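PDB 4WQK: 2''-aminoglycoside nucleotidyltransferase, which confers resistance to kanamycin, gentamicin, tobramycin and related aminoglycosides by magnesium-dependent adenylation of their 2''-hydroxyl group. Local coordinates for residues 10-15 / 63-68; 32-37 / 119-124; 68-73 / 78-83; 127-132 / 154-159. One frame throughout, in Å; residues are numbered along the deposited sequence.

Interaction 1 of 4, residues 10-15 / 63-68; sequences IHKILA and EMLGGR
Ile13, in the middle of helix 5-19, and Leu65, just past the end of helix 55-64, bring their CA atoms to 8.1 Å, so the backbones stay well apart and only side chains bridge them. Leu65 does the reaching: its side chain sets out toward the helix, and its two methyl branches divide between two neighbouring residues there. CD1 lies 3.7 Å from Ile13 CG1, the closer of the two contacts, with the two side chains crossing at about a right angle. CD2 rests more loosely beside the base of Lys12, 4.2 Å from its CB. From that point the lysine chain runs away from Leu65, extended as far as CE, so its aliphatic root alone takes part and its amino end stays clear of the leucine. The branches of Ile13 are set by chi1 of -69°, which places CG1 beside the backbone N and CG2 beside the carbonyl carbon; it is the CG1 branch that receives Leu65. Behind Leu65 the chain turns sharply: Gly66 has a positive phi of 91° and ends helix 55-64 in a Schellman motif, with Gly66 N bonded to Glu63 O at 3.0 Å. Within the N-terminal domain, Leu65 also packs on Ile81 of strand 76-81 and Ile13 on Leu24 of a loop, while the far side of helix 5-19 meets strand 119-121 through His11 and Leu14.

Interaction 2 of 4, residues 32-37 / 119-124; sequences IDARLG and RPVRCN
At the boundary between the N-terminal and C-terminal domains, whose cleft takes up kanamycin, Arg35 of helix 28-36 reaches across to the backbone of Cys123 and Asn124. Its chain is extended from CG to NE, which carries the guanidinium past the cysteine to two successive carbonyls. NE donates to Asn124 O at 2.8 Å, with an N-H...O angle of 153° and the oxygen close to the guanidinium plane. NH2 bonds Cys123 O at 3.0 Å, less directly, since this donor stands above the carbonyl plane; a weak third bond joins NH2 to Asn124 O. Two carbonyls thus hold the edge of the group, in a nucleotidyltransferase fold, with a bound magnesium ion about 6 Å from the Arg35 side chain at nearest atoms. Cys123 is modelled in two conformers, so its side-chain contact is less certain; in one of them SG sits 3.5 Å above the guanidinium plane of Arg35, offset toward the rim, and touches Arg35 CG at 3.6 Å. NH2 has a further partner in Glu113, a salt bridge that probably offsets the arginine's charge, and Trp126 adds a cation-pi contact. The Asn124 side chain bonds Thr49 and Ser107 instead. The residue before Arg35, Ala34, meets Val121 CG2 through its CB at 3.8 Å, joining the helix to strand 119-121 by a small apolar contact.

Interaction 3 of 4, residues 68-73 / 78-83; sequences RVMEEL and LAEIGD
Leu78 O accepts two backbone N-H groups, from Met70 at 2.7 Å and from Glu71 at 3.3 Å, both arriving from the same face of its carbonyl plane. This is a classic beta bulge in the antiparallel hairpin of strands 68-73 and 76-81: Met70 and Glu71 together face Leu78, and the register shifts by one residue between the Val69-Ala79 pair and the Glu71-Leu78 pair. The bond from Met70 N is the straighter of the two, with an N-H...O angle of 167°. Leu78 N returns a bond to Glu71 O, and beyond the bulge Arg68 and Glu80 form a regular hydrogen-bonded pair, each N donating to the other's O. Between that pair and the bulge, Val69 and Ala79 form a non-hydrogen-bonded pair with CA atoms 4.2 Å apart.

Leu78 is the hub of the side-chain packing. Its CD1 meets the methyl CE of Met70 at 3.6 Å, while CD2 touches Leu73 CD1 at 3.7 Å, the two leucines crossing at about a right angle. Glu71 lies alongside Leu78 and points the same way. The Leu78 side chain also comes within about 4 Å, at nearest atoms, of that of Asp87, a magnesium ligand on strand 84-93, which places this part of the hairpin close to the metal site. Arg68 and Glu80 also run side by side, their CG atoms 3.9 Å apart. Their flat ends stand nearly perpendicular, at 89°, with Arg68 NH1 still 4.8 Å from Glu80 OE1.

Interaction 4 of 4, residues 127-132 / 154-159; sequences EAIIWD and RLACTS
Ile130 and Ala156 carry this contact between helices 126-139 and 147-160, with their CA atoms 6.7 Å apart. Ile130 lays one branch over the small alanine: CG1 touches Ala156 CB at 3.8 Å, and CD1 goes on past the methyl to the alanine backbone, 3.8 Å from its carbonyl O. Ile130 gains that reach with CG1 turned opposite the carbonyl carbon (chi1 -69°) and the branch extended to CD1 (chi2 168°). Both helices belong to the C-terminal domain and run roughly antiparallel, their local axes inclined at 143° and 10.0 Å apart at closest approach. Cys157 borders the contact through its backbone, its N lying 4.3 Å from Ile130 CD1. Helix 162-176 closes over this part of the interface, where Val165 packs on Ile130, and Tyr153 and Leu160 of helix 147-160 also touch Ile130. On another flank of Ala156 CB, Ile129 approaches more loosely through CG2, at 4.4 Å. Ile129 in turn rests on Ala31 and Ile32 of helix 28-36, which belongs to the N-terminal domain.

From the N terminus, helix 5-19 opens interaction 1, which closes at the end of helix 55-64. Before that loop is complete, 32-37 opens interaction 2, whose partner 119-124 lies in the C-terminal domain, so these two contacts cross; they also touch, through Leu14 against Val121 and Arg119. Interaction 3 starts at Arg68, the residue where interaction 1 stops, and its short hairpin is nested inside the long loop of interaction 2. Interaction 4 follows in series, pairing two helices of the C-terminal domain. It meets interaction 2 where Ile32 and Leu36 pack on Ile129 and Leu155, tying the domains together, while interactions 1 and 3 lie across the chain's centre from it.

Interaction 1 of 4, residues 10-15 / 63-68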
loop_
_atom_site.group_PDB
_atom_site.type_symbol
_atom_site.label_atom_id
_atom_site.label_comp_id
_atom_site.label_asym_id
_atom_site.label_seq_id
_atom_site.Cartn_x
_atom_site.Cartn_y
_atom_site.Cartn_z
ATOM N N ILE A 10 -11.943 -2.535 5.425
ATOM C CA ILE A 10 -11.009 -1.427 5.512
ATOM C C ILE A 10 -11.488 -0.446 6.587
ATOM O O ILE A 10 -10.688 -0.016 7.441
ATOM C CB ILE A 10 -10.847 -0.703 4.148
ATOM C CG1 ILE A 10 -10.063 -1.594 3.186
ATOM C CG2 ILE A 10 -10.127 0.620 4.343
ATOM C CD1 ILE A 10 -10.121 -1.109 1.708
ATOM N N HIS A 11 -12.768 -0.108 6.554
ATOM C CA HIS A 11 -13.262 0.840 7.575
ATOM C C HIS A 11 -13.132 0.229 8.979
ATOM O O HIS A 11 -12.722 0.944 9.946
ATOM C CB HIS A 11 -14.717 1.271 7.319
ATOM C CG HIS A 11 -14.857 2.266 6.196
ATOM N ND1 HIS A 11 -15.970 3.079 6.089
ATOM C CD2 HIS A 11 -14.053 2.590 5.158
ATOM C CE1 HIS A 11 -15.836 3.858 5.025
ATOM N NE2 HIS A 11 -14.685 3.571 4.433
ATOM N N LYS A 12 -13.461 -1.044 9.147
ATOM C CA LYS A 12 -13.283 -1.660 10.480
ATOM C C LYS A 12 -11.831 -1.662 10.953
ATOM O O LYS A 12 -11.566 -1.383 12.136
ATOM C CB LYS A 12 -13.788 -3.101 10.506
ATOM C CG LYS A 12 -15.270 -3.254 10.488
ATOM C CD LYS A 12 -15.690 -4.732 10.490
ATOM C CE LYS A 12 -17.206 -4.851 10.602
ATOM N NZ LYS A 12 -17.698 -5.924 9.704
ATOM N N ILE A 13 -10.884 -2.007 10.079
ATOM C CA ILE A 13 -9.475 -2.017 10.451
ATOM C C ILE A 13 -9.020 -0.624 10.854
ATOM O O ILE A 13 -8.344 -0.453 11.901
ATOM C CB ILE A 13 -8.629 -2.541 9.291
ATOM C CG1 ILE A 13 -8.919 -4.020 9.094
ATOM C CG2 ILE A 13 -7.147 -2.364 9.579
ATOM C CD1 ILE A 13 -8.424 -4.532 7.725
ATOM N N LEU A 14 -9.377 0.387 10.052
ATOM C CA LEU A 14 -8.898 1.729 10.332
ATOM C C LEU A 14 -9.569 2.277 11.584
ATOM O O LEU A 14 -8.944 3.068 12.327
ATOM C CB LEU A 14 -9.135 2.658 9.150
ATOM C CG LEU A 14 -8.314 2.221 7.936
ATOM C CD1 LEU A 14 -8.580 3.252 6.853
ATOM C CD2 LEU A 14 -6.822 2.191 8.244
ATOM N N ALA A 15 -10.829 1.907 11.879
ATOM C CA ALA A 15 -11.483 2.356 13.120
ATOM C C ALA A 15 -10.702 1.822 14.317
ATOM O O ALA A 15 -10.459 2.557 15.292
ATOM C CB ALA A 15 -12.893 1.895 13.183
ATOM N N GLU A 63 -6.711 -10.141 14.931
ATOM C CA GLU A 63 -7.304 -11.170 15.788
ATOM C C GLU A 63 -8.660 -10.733 16.334
ATOM O O GLU A 63 -9.567 -11.553 16.462
ATOM C CB GLU A 63 -6.346 -11.517 16.928
ATOM C CG GLU A 63 -5.079 -12.211 16.415
ATOM C CD GLU A 63 -3.964 -12.279 17.445
ATOM O OE1 GLU A 63 -4.268 -12.338 18.660
ATOM O OE2 GLU A 63 -2.777 -12.277 17.034
ATOM N N MET A 64 -8.785 -9.456 16.693
ATOM C CA MET A 64 -10.018 -8.954 17.273
ATOM C C MET A 64 -11.146 -9.043 16.244
ATOM O O MET A 64 -12.305 -9.273 16.594
ATOM C CB MET A 64 -9.802 -7.512 17.750
ATOM C CG MET A 64 -10.905 -6.965 18.591
ATOM S SD MET A 64 -11.402 -5.365 18.025
ATOM C CE MET A 64 -12.313 -5.995 16.652
ATOM N N LEU A 65 -10.794 -8.882 14.982
ATOM C CA LEU A 65 -11.746 -8.955 13.863
ATOM C C LEU A 65 -11.992 -10.394 13.393
ATOM O O LEU A 65 -12.714 -10.635 12.408
ATOM C CB LEU A 65 -11.217 -8.096 12.719
ATOM C CG LEU A 65 -11.299 -6.596 12.948
ATOM C CD1 LEU A 65 -10.710 -5.876 11.761
ATOM C CD2 LEU A 65 -12.742 -6.149 13.164
ATOM N N GLY A 66 -11.389 -11.351 14.084
ATOM C CA GLY A 66 -11.653 -12.770 13.849
ATOM C C GLY A 66 -10.736 -13.417 12.826
ATOM O O GLY A 66 -10.976 -14.545 12.393
ATOM N N GLY A 67 -9.661 -12.725 12.473
ATOM C CA GLY A 67 -8.715 -13.255 11.509
ATOM C C GLY A 67 -7.438 -13.795 12.123
ATOM O O GLY A 67 -7.300 -13.952 13.350
ATOM N N ARG A 68 -6.470 -14.060 11.257
ATOM C CA ARG A 68 -5.228 -14.675 11.689
ATOM C C ARG A 68 -4.113 -14.305 10.734
ATOM O O ARG A 68 -4.367 -13.952 9.580
ATOM C CB ARG A 68 -5.386 -16.192 11.770
ATOM C CG ARG A 68 -5.732 -16.825 10.447
ATOM C CD ARG A 68 -5.875 -18.347 10.565
ATOM N NE ARG A 68 -4.617 -18.992 10.942
ATOM C CZ ARG A 68 -3.648 -19.303 10.079
ATOM N NH1 ARG A 68 -3.777 -18.988 8.789
ATOM N NH2 ARG A 68 -2.537 -19.895 10.505
#

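Interaction 2 of 4, residues 32-37 / 119-124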
loop_
_atom_site.group_PDB
_atom_site.type_symbol
_atom_site.label_atom_id
_atom_site.label_comp_id
_atom_site.label_asym_id
_atom_site.label_seq_id
_atom_site.Cartn_x
_atom_site.Cartn_y
_atom_site.Cartn_z
ATOM N N ILE A 32 -4.269 3.506 -4.850
ATOM C CA ILE A 32 -4.587 4.225 -6.086
ATOM C C ILE A 32 -6.062 4.680 -6.076
ATOM O O ILE A 32 -6.354 5.848 -6.323
ATOM C CB ILE A 32 -4.299 3.346 -7.333
ATOM C CG1 ILE A 32 -2.798 3.006 -7.364
ATOM C CG2 ILE A 32 -4.781 4.026 -8.633
ATOM C CD1 ILE A 32 -2.437 1.971 -8.425
ATOM N N ASP A 33 -6.970 3.768 -5.752
ATOM C CA ASP A 33 -8.400 4.106 -5.748
ATOM C C ASP A 33 -8.703 5.111 -4.646
ATOM O O ASP A 33 -9.526 6.008 -4.874
ATOM C CB ASP A 33 -9.253 2.848 -5.579
ATOM C CG ASP A 33 -9.361 2.039 -6.866
ATOM O OD1 ASP A 33 -8.651 2.337 -7.885
ATOM O OD2 ASP A 33 -10.184 1.091 -6.886
ATOM N N ALA A 34 -8.017 4.983 -3.508
ATOM C CA ALA A 34 -8.235 5.937 -2.411
ATOM C C ALA A 34 -7.786 7.353 -2.826
ATOM O O ALA A 34 -8.506 8.335 -2.595
ATOM C CB ALA A 34 -7.550 5.459 -1.190
ATOM N N ARG A 35 -6.597 7.473 -3.424
ATOM C CA ARG A 35 -6.135 8.782 -3.853
ATOM C C ARG A 35 -7.034 9.356 -4.932
ATOM O O ARG A 35 -7.246 10.586 -5.021
ATOM C CB ARG A 35 -4.690 8.702 -4.381
ATOM C CG ARG A 35 -3.707 8.560 -3.249
ATOM C CD ARG A 35 -2.247 8.689 -3.697
ATOM N NE ARG A 35 -1.460 8.684 -2.478
ATOM C CZ ARG A 35 -1.170 9.766 -1.763
ATOM N NH1 ARG A 35 -1.550 10.981 -2.183
ATOM N NH2 ARG A 35 -0.494 9.632 -0.625
ATOM N N LEU A 36 -7.556 8.493 -5.824
ATOM C CA LEU A 36 -8.469 8.973 -6.847
ATOM C C LEU A 36 -9.877 9.323 -6.302
ATOM O O LEU A 36 -10.612 10.113 -6.888
ATOM C CB LEU A 36 -8.627 7.955 -7.974
ATOM C CG LEU A 36 -7.291 7.735 -8.680
ATOM C CD1 LEU A 36 -7.510 6.597 -9.644
ATOM C CD2 LEU A 36 -6.877 8.973 -9.450
ATOM N N GLY A 37 -10.210 8.701 -5.176
ATOM C CA GLY A 37 -11.545 8.833 -4.613
ATOM C C GLY A 37 -12.584 8.096 -5.411
ATOM O O GLY A 37 -13.746 8.498 -5.444
ATOM N N ARG A 119 -14.671 8.239 3.753
ATOM C CA ARG A 119 -13.769 8.231 4.909
ATOM C C ARG A 119 -12.396 8.674 4.454
ATOM O O ARG A 119 -11.787 8.016 3.594
ATOM C CB ARG A 119 -13.622 6.817 5.491
ATOM C CG ARG A 119 -12.843 6.813 6.817
ATOM C CD ARG A 119 -12.318 5.440 7.101
ATOM N NE ARG A 119 -12.008 5.217 8.519
ATOM C CZ ARG A 119 -10.958 5.696 9.169
ATOM N NH1 ARG A 119 -10.056 6.475 8.567
ATOM N NH2 ARG A 119 -10.812 5.384 10.455
ATOM N N PRO A 120 -11.854 9.732 5.051
ATOM C CA PRO A 120 -10.440 10.034 4.756
ATOM C C PRO A 120 -9.524 8.936 5.259
ATOM O O PRO A 120 -9.739 8.353 6.351
ATOM C CB PRO A 120 -10.186 11.350 5.500
ATOM C CG PRO A 120 -11.588 11.937 5.684
ATOM C CD PRO A 120 -12.432 10.689 6.000
ATOM N N VAL A 121 -8.491 8.623 4.469
ATOM C CA VAL A 121 -7.560 7.559 4.804
ATOM C C VAL A 121 -6.155 7.960 4.455
ATOM O O VAL A 121 -5.914 8.618 3.428
ATOM C CB VAL A 121 -7.855 6.203 4.097
ATOM C CG1 VAL A 121 -9.260 5.693 4.434
ATOM C CG2 VAL A 121 -7.701 6.304 2.530
ATOM N N ARG A 122 -5.230 7.571 5.311
ATOM C CA ARG A 122 -3.813 7.615 4.942
ATOM C C ARG A 122 -3.534 6.591 3.841
ATOM O O ARG A 122 -3.979 5.456 3.896
ATOM C CB ARG A 122 -2.937 7.359 6.162
ATOM C CG ARG A 122 -2.974 8.477 7.231
ATOM C CD ARG A 122 -1.891 8.258 8.265
ATOM N NE ARG A 122 -1.787 9.357 9.245
ATOM C CZ ARG A 122 -2.314 9.312 10.464
ATOM N NH1 ARG A 122 -2.972 8.237 10.896
ATOM N NH2 ARG A 122 -2.126 10.349 11.292
ATOM N N CYS A 123 -2.667 6.996 2.918
ATOM C CA CYS A 123 -2.247 6.076 1.882
ATOM C C CYS A 123 -0.848 6.402 1.442
ATOM O O CYS A 123 -0.387 7.525 1.544
ATOM C CB CYS A 123 -3.232 6.106 0.718
ATOM S SG CYS A 123 -3.825 7.761 0.248
ATOM N N ASN A 124 -0.163 5.354 0.964
ATOM C CA ASN A 124 1.200 5.563 0.518
ATOM C C ASN A 124 1.210 6.564 -0.647
ATOM O O ASN A 124 0.220 6.697 -1.387
ATOM C CB ASN A 124 1.826 4.231 0.102
ATOM C CG ASN A 124 2.061 3.343 1.289
ATOM O OD1 ASN A 124 1.569 2.219 1.359
ATOM N ND2 ASN A 124 2.807 3.859 2.265
#

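Interaction 3 of 4, residues 68-73 / 78-83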
loop_
_atom_site.group_PDB
_atom_site.type_symbol
_atom_site.label_atom_id
_atom_site.label_comp_id
_atom_site.label_asym_id
_atom_site.label_seq_id
_atom_site.Cartn_x
_atom_site.Cartn_y
_atom_site.Cartn_z
ATOM N N ARG A 68 -6.470 -14.060 11.257
ATOM C CA ARG A 68 -5.228 -14.675 11.689
ATOM C C ARG A 68 -4.113 -14.305 10.734
ATOM O O ARG A 68 -4.367 -13.952 9.580
ATOM C CB ARG A 68 -5.386 -16.192 11.770
ATOM C CG ARG A 68 -5.732 -16.825 10.447
ATOM C CD ARG A 68 -5.875 -18.347 10.565
ATOM N NE ARG A 68 -4.617 -18.992 10.942
ATOM C CZ ARG A 68 -3.648 -19.303 10.079
ATOM N NH1 ARG A 68 -3.777 -18.988 8.789
ATOM N NH2 ARG A 68 -2.537 -19.895 10.505
ATOM N N VAL A 69 -2.873 -14.350 11.222
ATOM C CA VAL A 69 -1.732 -14.208 10.340
ATOM C C VAL A 69 -1.589 -15.541 9.609
ATOM O O VAL A 69 -1.606 -16.590 10.243
ATOM C CB VAL A 69 -0.431 -13.901 11.098
ATOM C CG1 VAL A 69 0.762 -14.078 10.164
ATOM C CG2 VAL A 69 -0.483 -12.500 11.691
ATOM N N MET A 70 -1.432 -15.497 8.292
ATOM C CA MET A 70 -1.445 -16.701 7.456
ATOM C C MET A 70 -0.079 -17.106 6.891
ATOM O O MET A 70 0.195 -18.277 6.707
ATOM C CB MET A 70 -2.436 -16.482 6.300
ATOM C CG MET A 70 -2.472 -17.581 5.255
ATOM S SD MET A 70 -3.316 -17.002 3.769
ATOM C CE MET A 70 -1.918 -16.477 2.775
ATOM N N GLU A 71 0.768 -16.123 6.617
ATOM C CA GLU A 71 2.011 -16.388 5.906
ATOM C C GLU A 71 2.973 -15.285 6.304
ATOM O O GLU A 71 2.605 -14.108 6.353
ATOM C CB GLU A 71 1.758 -16.421 4.392
ATOM C CG GLU A 71 2.960 -16.662 3.515
ATOM C CD GLU A 71 2.564 -17.090 2.102
ATOM O OE1 GLU A 71 1.356 -17.344 1.880
ATOM O OE2 GLU A 71 3.455 -17.189 1.225
ATOM N N GLU A 72 4.193 -15.670 6.623
ATOM C CA GLU A 72 5.237 -14.726 6.944
ATOM C C GLU A 72 6.049 -14.551 5.672
ATOM O O GLU A 72 6.402 -15.525 5.047
ATOM C CB GLU A 72 6.095 -15.263 8.094
ATOM C CG GLU A 72 7.110 -14.309 8.627
ATOM C CD GLU A 72 6.463 -13.137 9.351
ATOM O OE1 GLU A 72 5.362 -13.317 9.903
ATOM O OE2 GLU A 72 7.059 -12.041 9.319
ATOM N N LEU A 73 6.282 -13.309 5.261
ATOM C CA LEU A 73 7.071 -13.054 4.062
ATOM C C LEU A 73 8.420 -12.486 4.460
ATOM O O LEU A 73 8.645 -12.207 5.642
ATOM C CB LEU A 73 6.334 -12.086 3.141
ATOM C CG LEU A 73 4.870 -12.455 2.892
ATOM C CD1 LEU A 73 4.112 -11.235 2.443
ATOM C CD2 LEU A 73 4.765 -13.542 1.863
ATOM N N LEU A 78 1.097 -11.912 5.420
ATOM C CA LEU A 78 -0.282 -12.007 4.902
ATOM C C LEU A 78 -1.181 -12.401 6.047
ATOM O O LEU A 78 -0.830 -13.269 6.865
ATOM C CB LEU A 78 -0.424 -13.031 3.760
ATOM C CG LEU A 78 0.571 -12.870 2.615
ATOM C CD1 LEU A 78 0.395 -14.004 1.566
ATOM C CD2 LEU A 78 0.450 -11.480 1.996
ATOM N N ALA A 79 -2.319 -11.719 6.143
ATOM C CA ALA A 79 -3.353 -12.100 7.099
ATOM C C ALA A 79 -4.658 -12.344 6.368
ATOM O O ALA A 79 -4.876 -11.834 5.256
ATOM C CB ALA A 79 -3.543 -11.013 8.125
ATOM N N GLU A 80 -5.516 -13.176 6.951
ATOM C CA GLU A 80 -6.849 -13.347 6.393
ATOM C C GLU A 80 -7.884 -13.006 7.445
ATOM O O GLU A 80 -7.728 -13.324 8.614
ATOM C CB GLU A 80 -7.083 -14.774 5.858
ATOM C CG GLU A 80 -6.965 -15.877 6.869
ATOM C CD GLU A 80 -7.332 -17.232 6.278
ATOM O OE1 GLU A 80 -6.703 -17.652 5.275
ATOM O OE2 GLU A 80 -8.270 -17.867 6.815
ATOM N N ILE A 81 -8.931 -12.319 7.015
ATOM C CA ILE A 81 -10.091 -12.059 7.867
ATOM C C ILE A 81 -11.288 -12.472 7.025
ATOM O O ILE A 81 -11.563 -11.861 5.997
ATOM C CB ILE A 81 -10.171 -10.577 8.270
ATOM C CG1 ILE A 81 -8.888 -10.122 8.986
ATOM C CG2 ILE A 81 -11.443 -10.304 9.116
ATOM C CD1 ILE A 81 -8.880 -8.613 9.275
ATOM N N GLY A 82 -11.959 -13.542 7.431
ATOM C CA GLY A 82 -13.018 -14.117 6.624
ATOM C C GLY A 82 -12.454 -14.565 5.285
ATOM O O GLY A 82 -11.436 -15.267 5.242
ATOM N N ASP A 83 -13.065 -14.106 4.200
ATOM C CA ASP A 83 -12.642 -14.485 2.854
ATOM C C ASP A 83 -11.642 -13.489 2.282
ATOM O O ASP A 83 -11.238 -13.613 1.126
ATOM C CB ASP A 83 -13.847 -14.581 1.911
ATOM C CG ASP A 83 -14.762 -15.734 2.244
ATOM O OD1 ASP A 83 -14.250 -16.808 2.640
ATOM O OD2 ASP A 83 -15.995 -15.572 2.088
#

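Interaction 4 of 4, residues 127-132 / 154-159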
loop_
_atom_site.group_PDB
_atom_site.type_symbol
_atom_site.label_atom_id
_atom_site.label_comp_id
_atom_site.label_asym_id
_atom_site.label_seq_id
_atom_site.Cartn_x
_atom_site.Cartn_y
_atom_site.Cartn_z
ATOM N N GLU A 127 4.590 8.168 -5.491
ATOM C CA GLU A 127 5.950 7.715 -5.825
ATOM C C GLU A 127 6.209 6.315 -5.260
ATOM O O GLU A 127 6.834 5.486 -5.941
ATOM C CB GLU A 127 6.968 8.731 -5.282
ATOM C CG GLU A 127 6.939 10.051 -5.998
ATOM C CD GLU A 127 5.861 11.056 -5.457
ATOM O OE1 GLU A 127 4.914 10.747 -4.654
ATOM O OE2 GLU A 127 5.960 12.230 -5.872
ATOM N N ALA A 128 5.750 6.045 -4.035
ATOM C CA ALA A 128 5.894 4.714 -3.452
ATOM C C ALA A 128 5.105 3.658 -4.198
ATOM O O ALA A 128 5.581 2.532 -4.385
ATOM C CB ALA A 128 5.480 4.732 -1.953
ATOM N N ILE A 129 3.891 4.019 -4.601
ATOM C CA ILE A 129 3.034 3.111 -5.363
ATOM C C ILE A 129 3.721 2.722 -6.671
ATOM O O ILE A 129 3.837 1.528 -7.044
ATOM C CB ILE A 129 1.667 3.769 -5.618
ATOM C CG1 ILE A 129 0.920 3.922 -4.301
ATOM C CG2 ILE A 129 0.835 2.996 -6.651
ATOM C CD1 ILE A 129 -0.330 4.831 -4.421
ATOM N N ILE A 130 4.244 3.717 -7.369
ATOM C CA ILE A 130 4.865 3.486 -8.670
ATOM C C ILE A 130 6.212 2.747 -8.508
ATOM O O ILE A 130 6.528 1.844 -9.292
ATOM C CB ILE A 130 5.032 4.831 -9.393
ATOM C CG1 ILE A 130 3.650 5.335 -9.774
ATOM C CG2 ILE A 130 5.926 4.698 -10.638
ATOM C CD1 ILE A 130 3.631 6.746 -10.213
ATOM N N TRP A 131 6.994 3.093 -7.479
ATOM C CA TRP A 131 8.237 2.407 -7.190
ATOM C C TRP A 131 8.048 0.882 -7.091
ATOM O O TRP A 131 8.877 0.125 -7.586
ATOM C CB TRP A 131 8.801 2.948 -5.878
ATOM C CG TRP A 131 10.216 2.618 -5.536
ATOM C CD1 TRP A 131 10.646 1.685 -4.614
ATOM C CD2 TRP A 131 11.395 3.273 -6.022
ATOM N NE1 TRP A 131 12.014 1.728 -4.503
ATOM C CE2 TRP A 131 12.509 2.669 -5.378
ATOM C CE3 TRP A 131 11.635 4.293 -6.960
ATOM C CZ2 TRP A 131 13.815 3.084 -5.622
ATOM C CZ3 TRP A 131 12.914 4.691 -7.204
ATOM C CH2 TRP A 131 14.010 4.097 -6.527
ATOM N N ASP A 132 6.968 0.444 -6.442
ATOM C CA ASP A 132 6.743 -1.001 -6.324
ATOM C C ASP A 132 6.505 -1.664 -7.656
ATOM O O ASP A 132 6.846 -2.839 -7.849
ATOM C CB ASP A 132 5.558 -1.295 -5.402
ATOM C CG ASP A 132 6.011 -1.774 -4.044
ATOM O OD1 ASP A 132 7.232 -2.003 -3.873
ATOM O OD2 ASP A 132 5.166 -1.889 -3.139
ATOM N N ARG A 154 -0.679 2.475 -15.351
ATOM C CA ARG A 154 -0.840 3.652 -16.192
ATOM C C ARG A 154 -1.709 4.691 -15.503
ATOM O O ARG A 154 -1.444 5.868 -15.653
ATOM C CB ARG A 154 -1.408 3.320 -17.567
ATOM C CG ARG A 154 -0.382 2.734 -18.504
ATOM C CD ARG A 154 -1.057 2.588 -19.863
ATOM N NE ARG A 154 -0.442 1.475 -20.621
ATOM C CZ ARG A 154 0.425 1.557 -21.634
ATOM N NH1 ARG A 154 0.789 2.715 -22.129
ATOM N NH2 ARG A 154 0.892 0.455 -22.178
ATOM N N LEU A 155 -2.682 4.263 -14.712
ATOM C CA LEU A 155 -3.484 5.207 -13.931
ATOM C C LEU A 155 -2.655 5.975 -12.896
ATOM O O LEU A 155 -2.771 7.200 -12.783
ATOM C CB LEU A 155 -4.598 4.448 -13.256
ATOM C CG LEU A 155 -5.633 5.220 -12.485
ATOM C CD1 LEU A 155 -6.085 6.444 -13.311
ATOM C CD2 LEU A 155 -6.785 4.248 -12.254
ATOM N N ALA A 156 -1.810 5.291 -12.143
ATOM C CA ALA A 156 -0.880 5.940 -11.224
ATOM C C ALA A 156 0.058 6.890 -11.985
ATOM O O ALA A 156 0.297 8.018 -11.551
ATOM C CB ALA A 156 -0.097 4.887 -10.464
ATOM N N CYS A 157 0.531 6.466 -13.140
ATOM C CA CYS A 157 1.416 7.367 -13.868
ATOM C C CYS A 157 0.699 8.585 -14.434
ATOM O O CYS A 157 1.286 9.674 -14.437
ATOM C CB CYS A 157 2.120 6.658 -15.006
ATOM S SG CYS A 157 3.238 5.295 -14.516
ATOM N N THR A 158 -0.555 8.452 -14.877
ATOM C CA THR A 158 -1.315 9.616 -15.315
ATOM C C THR A 158 -1.496 10.592 -14.132
ATOM O O THR A 158 -1.436 11.824 -14.314
ATOM C CB THR A 158 -2.668 9.199 -15.854
ATOM O OG1 THR A 158 -2.462 8.388 -17.013
ATOM C CG2 THR A 158 -3.505 10.380 -16.268
ATOM N N SER A 159 -1.692 10.040 -12.938
ATOM C CA SER A 159 -1.970 10.886 -11.776
ATOM C C SER A 159 -0.710 11.625 -11.307
ATOM O O SER A 159 -0.794 12.799 -10.914
ATOM C CB SER A 159 -2.549 10.033 -10.645
ATOM O OG SER A 159 -3.766 9.384 -11.037
#